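Local coordinates for protein SAR-endolysin (PDB 1XJU) that breaks down the host peptidoglycan as a signal-arrest-release lysozyme released from the membrane at the end of the phage lytic cycle, at residues A[81-86]-A[144-149]. Sequence-based numbering, arbitrary orientation.
Sequences MTSAAF and EKERQL
On helix 137-151 the contact rests on Glu-146 alone, whose carboxylate meets Ser-83 and Ala-84 of helix 75-88. Its CG lies anti to the carbonyl carbon (chi1 -68°) and the chain runs extended beyond it, which spans the gap between the two backbones. The closest CA atoms, those of Ser-83 and Glu-146, are 7.4 Å apart. The carboxylate therefore ends against the other helix. There Ser-83 donates through OG to Glu-146 OE1, a short bond of 2.6 Å that arrives on the anti side of the oxygen and 31° out of the carboxylate plane. Ser-83 OG is presented by a first torsion that sets it beside its own carbonyl carbon, and the Glu-146 CG methylene passes 3.6 Å from that same OG. The second oxygen, Glu-146 OE2, lies 3.5 Å from the methyl carbon CB of Ala-84, a van der Waals contact.

Both helices belong to the phage-lysozyme fold of glycosyl hydrolase family 24, and the contact is buried near the centre of the chain, with the Ser-83 side chain about 12 Å from that of Cys-23, an active-site residue that in this inactive form is held in a disulfide with Cys-16. The buried carboxylate is also held by two arginines: Arg-142 forms a salt bridge with OE1 and also bonds Ser-83 OG, while Arg-143 pairs with OE2. These two positive charges would be expected to favour the ionised form of Glu-146. Helix 4-10 packs against this side of both helices, with Leu-9 touching Ser-83 and Glu-146.

Arg-147 and Gln-148, which take no part in the contact, pair with each other: Arg-147 NE bonds Gln-148 OE1 at 3.0 Å, the acceptor tilted 25° from the guanidinium plane.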
ATOM      1  N   MET A  81       4.665  -4.668   2.917  1.00  7.28           N
ATOM      2  CA  MET A  81       4.840  -3.291   2.474  1.00  6.96           C
ATOM      3  C   MET A  81       4.578  -3.151   0.977  1.00  7.32           C
ATOM      4  O   MET A  81       4.016  -2.154   0.510  1.00  7.45           O
ATOM      5  CB  MET A  81       6.258  -2.806   2.825  1.00  6.98           C
ATOM      6  CG  MET A  81       6.441  -2.596   4.331  1.00  7.33           C
ATOM      7  SD  MET A  81       5.412  -1.264   5.022  1.00  8.14           S
ATOM      8  CE  MET A  81       6.174   0.193   4.248  1.00  9.47           C
ATOM      9  N   THR A  82       4.957  -4.149   0.198  1.00  7.20           N
ATOM     10  CA  THR A  82       4.690  -4.157  -1.227  1.00  7.59           C
ATOM     11  C   THR A  82       3.189  -4.165  -1.459  1.00  6.88           C
ATOM     12  O   THR A  82       2.679  -3.437  -2.307  1.00  7.49           O
ATOM     13  CB  THR A  82       5.340  -5.363  -1.918  1.00  7.27           C
ATOM     14  OG1 THR A  82       6.778  -5.203  -1.900  1.00  8.41           O
ATOM     15  CG2 THR A  82       4.911  -5.474  -3.385  1.00  8.09           C
ATOM     16  N   SER A  83       2.465  -5.002  -0.746  1.00  7.32           N
ATOM     17  CA  SER A  83       1.001  -5.026  -0.820  1.00  7.46           C
ATOM     18  C   SER A  83       0.439  -3.642  -0.550  1.00  7.25           C
ATOM     19  O   SER A  83      -0.426  -3.171  -1.309  1.00  7.86           O
ATOM     20  CB  SER A  83       0.478  -6.043   0.191  1.00  7.81           C
ATOM     21  OG  SER A  83      -0.946  -5.978   0.305  1.00  8.35           O
ATOM     22  N   ALA A  84       0.886  -2.958   0.504  1.00  7.13           N
ATOM     23  CA  ALA A  84       0.386  -1.638   0.824  1.00  7.37           C
ATOM     24  C   ALA A  84       0.709  -0.659  -0.294  1.00  7.04           C
ATOM     25  O   ALA A  84      -0.154   0.165  -0.672  1.00  7.72           O
ATOM     26  CB  ALA A  84       0.974  -1.169   2.149  1.00  7.59           C
ATOM     27  N   ALA A  85       1.909  -0.710  -0.833  1.00  6.80           N
ATOM     28  CA  ALA A  85       2.308   0.192  -1.904  1.00  6.93           C
ATOM     29  C   ALA A  85       1.484  -0.087  -3.173  1.00  7.47           C
ATOM     30  O   ALA A  85       1.138   0.838  -3.898  1.00  7.98           O
ATOM     31  CB  ALA A  85       3.782   0.084  -2.174  1.00  8.02           C
ATOM     32  N   PHE A  86       1.190  -1.336  -3.458  1.00  7.37           N
ATOM     33  CA  PHE A  86       0.371  -1.698  -4.613  1.00  7.71           C
ATOM     34  C   PHE A  86      -1.001  -1.065  -4.473  1.00  7.29           C
ATOM     35  O   PHE A  86      -1.567  -0.522  -5.428  1.00  7.82           O
ATOM     36  CB  PHE A  86       0.267  -3.207  -4.715  1.00  8.11           C
ATOM     37  CG  PHE A  86      -0.599  -3.692  -5.831  1.00  8.06           C
ATOM     38  CD1 PHE A  86      -1.927  -3.938  -5.641  1.00  7.95           C
ATOM     39  CD2 PHE A  86      -0.049  -3.924  -7.097  1.00  8.85           C
ATOM     40  CE1 PHE A  86      -2.740  -4.392  -6.669  1.00  8.34           C
ATOM     41  CE2 PHE A  86      -0.850  -4.420  -8.129  1.00  9.42           C
ATOM     42  CZ  PHE A  86      -2.211  -4.640  -7.893  1.00  8.57           C
ATOM     43  N   GLU A 144      -4.616  -4.235   8.543  1.00 10.22           N
ATOM     44  CA  GLU A 144      -4.384  -5.115   9.710  1.00 11.06           C
ATOM     45  C   GLU A 144      -3.895  -6.461   9.284  1.00 10.85           C
ATOM     46  O   GLU A 144      -2.989  -7.046   9.915  1.00 11.29           O
ATOM     47  CB  GLU A 144      -5.643  -5.179  10.578  1.00 11.54           C
ATOM     48  CG  GLU A 144      -5.988  -3.825  11.185  1.00 13.49           C
ATOM     49  CD  GLU A 144      -7.334  -3.747  11.877  1.00 15.57           C
ATOM     50  OE1 GLU A 144      -8.099  -4.718  11.752  1.00 18.43           O
ATOM     51  OE2 GLU A 144      -7.625  -2.682  12.508  1.00 17.81           O
ATOM     52  N   LYS A 145      -4.398  -7.003   8.205  1.00 10.80           N
ATOM     53  CA  LYS A 145      -3.901  -8.249   7.703  1.00 11.47           C
ATOM     54  C   LYS A 145      -2.445  -8.126   7.197  1.00 10.31           C
ATOM     55  O   LYS A 145      -1.592  -8.988   7.472  1.00 10.36           O
ATOM     56  CB  LYS A 145      -4.774  -8.789   6.571  1.00 11.89           C
ATOM     57  CG  LYS A 145      -6.120  -9.244   7.022  1.00 12.46           C
ATOM     58  CD  LYS A 145      -6.985  -9.719   5.919  1.00 15.92           C
ATOM     59  CE  LYS A 145      -8.345 -10.117   6.482  1.00 20.28           C
ATOM     60  NZ  LYS A 145      -8.348 -11.271   7.420  1.00 26.00           N
ATOM     61  N   GLU A 146      -2.123  -7.053   6.508  1.00  8.93           N
ATOM     62  CA  GLU A 146      -0.742  -6.802   6.153  1.00  8.75           C
ATOM     63  C   GLU A 146       0.137  -6.687   7.382  1.00  8.84           C
ATOM     64  O   GLU A 146       1.268  -7.235   7.381  1.00  9.42           O
ATOM     65  CB  GLU A 146      -0.629  -5.518   5.295  1.00  8.60           C
ATOM     66  CG  GLU A 146      -1.229  -5.606   3.909  1.00  9.01           C
ATOM     67  CD  GLU A 146      -1.389  -4.256   3.285  1.00  8.73           C
ATOM     68  OE1 GLU A 146      -1.849  -4.234   2.074  1.00  8.85           O
ATOM     69  OE2 GLU A 146      -1.205  -3.252   3.968  1.00  9.01           O
ATOM     70  N   ARG A 147      -0.312  -6.011   8.413  1.00  8.77           N
ATOM     71  CA  ARG A 147       0.472  -5.846   9.631  1.00  9.65           C
ATOM     72  C   ARG A 147       0.795  -7.183  10.263  1.00  9.82           C
ATOM     73  O   ARG A 147       1.921  -7.399  10.684  1.00  9.70           O
ATOM     74  CB  ARG A 147      -0.247  -4.926  10.592  1.00  9.58           C
ATOM     75  CG  ARG A 147       0.329  -4.874  11.995  1.00 10.51           C
ATOM     76  CD  ARG A 147      -0.498  -4.069  12.957  1.00 11.83           C
ATOM     77  NE  ARG A 147      -1.703  -4.827  13.328  1.00 15.46           N
ATOM     78  CZ  ARG A 147      -2.803  -4.297  13.902  1.00 16.48           C
ATOM     79  NH1 ARG A 147      -3.863  -5.073  14.105  1.00 17.54           N
ATOM     80  NH2 ARG A 147      -2.872  -3.012  14.248  1.00 17.18           N
ATOM     81  N   GLN A 148      -0.154  -8.086  10.314  1.00 10.13           N
ATOM     82  CA  GLN A 148       0.133  -9.382  10.907  1.00 10.83           C
ATOM     83  C   GLN A 148       1.131 -10.165  10.100  1.00 10.04           C
ATOM     84  O   GLN A 148       1.999 -10.834  10.719  1.00 10.76           O
ATOM     85  CB  GLN A 148      -1.145 -10.123  11.141  1.00 12.77           C
ATOM     86  CG  GLN A 148      -2.034  -9.415  12.219  1.00 14.92           C
ATOM     87  CD  GLN A 148      -1.271  -8.911  13.515  1.00 15.22           C
ATOM     88  OE1 GLN A 148      -1.131  -7.693  13.732  1.00 17.24           O
ATOM     89  NE2 GLN A 148      -0.777  -9.848  14.343  1.00 17.00           N
ATOM     90  N   LEU A 149       1.054 -10.110   8.784  1.00 10.25           N
ATOM     91  CA  LEU A 149       2.097 -10.713   7.982  1.00  9.71           C
ATOM     92  C   LEU A 149       3.458 -10.075   8.269  1.00  9.43           C
ATOM     93  O   LEU A 149       4.445 -10.765   8.530  1.00  9.78           O
ATOM     94  CB  LEU A 149       1.781 -10.596   6.494  1.00 10.45           C
ATOM     95  CG  LEU A 149       2.902 -11.025   5.566  1.00 11.12           C
ATOM     96  CD1 LEU A 149       3.299 -12.492   5.787  1.00 11.55           C
ATOM     97  CD2 LEU A 149       2.475 -10.818   4.096  1.00 11.01           C
TER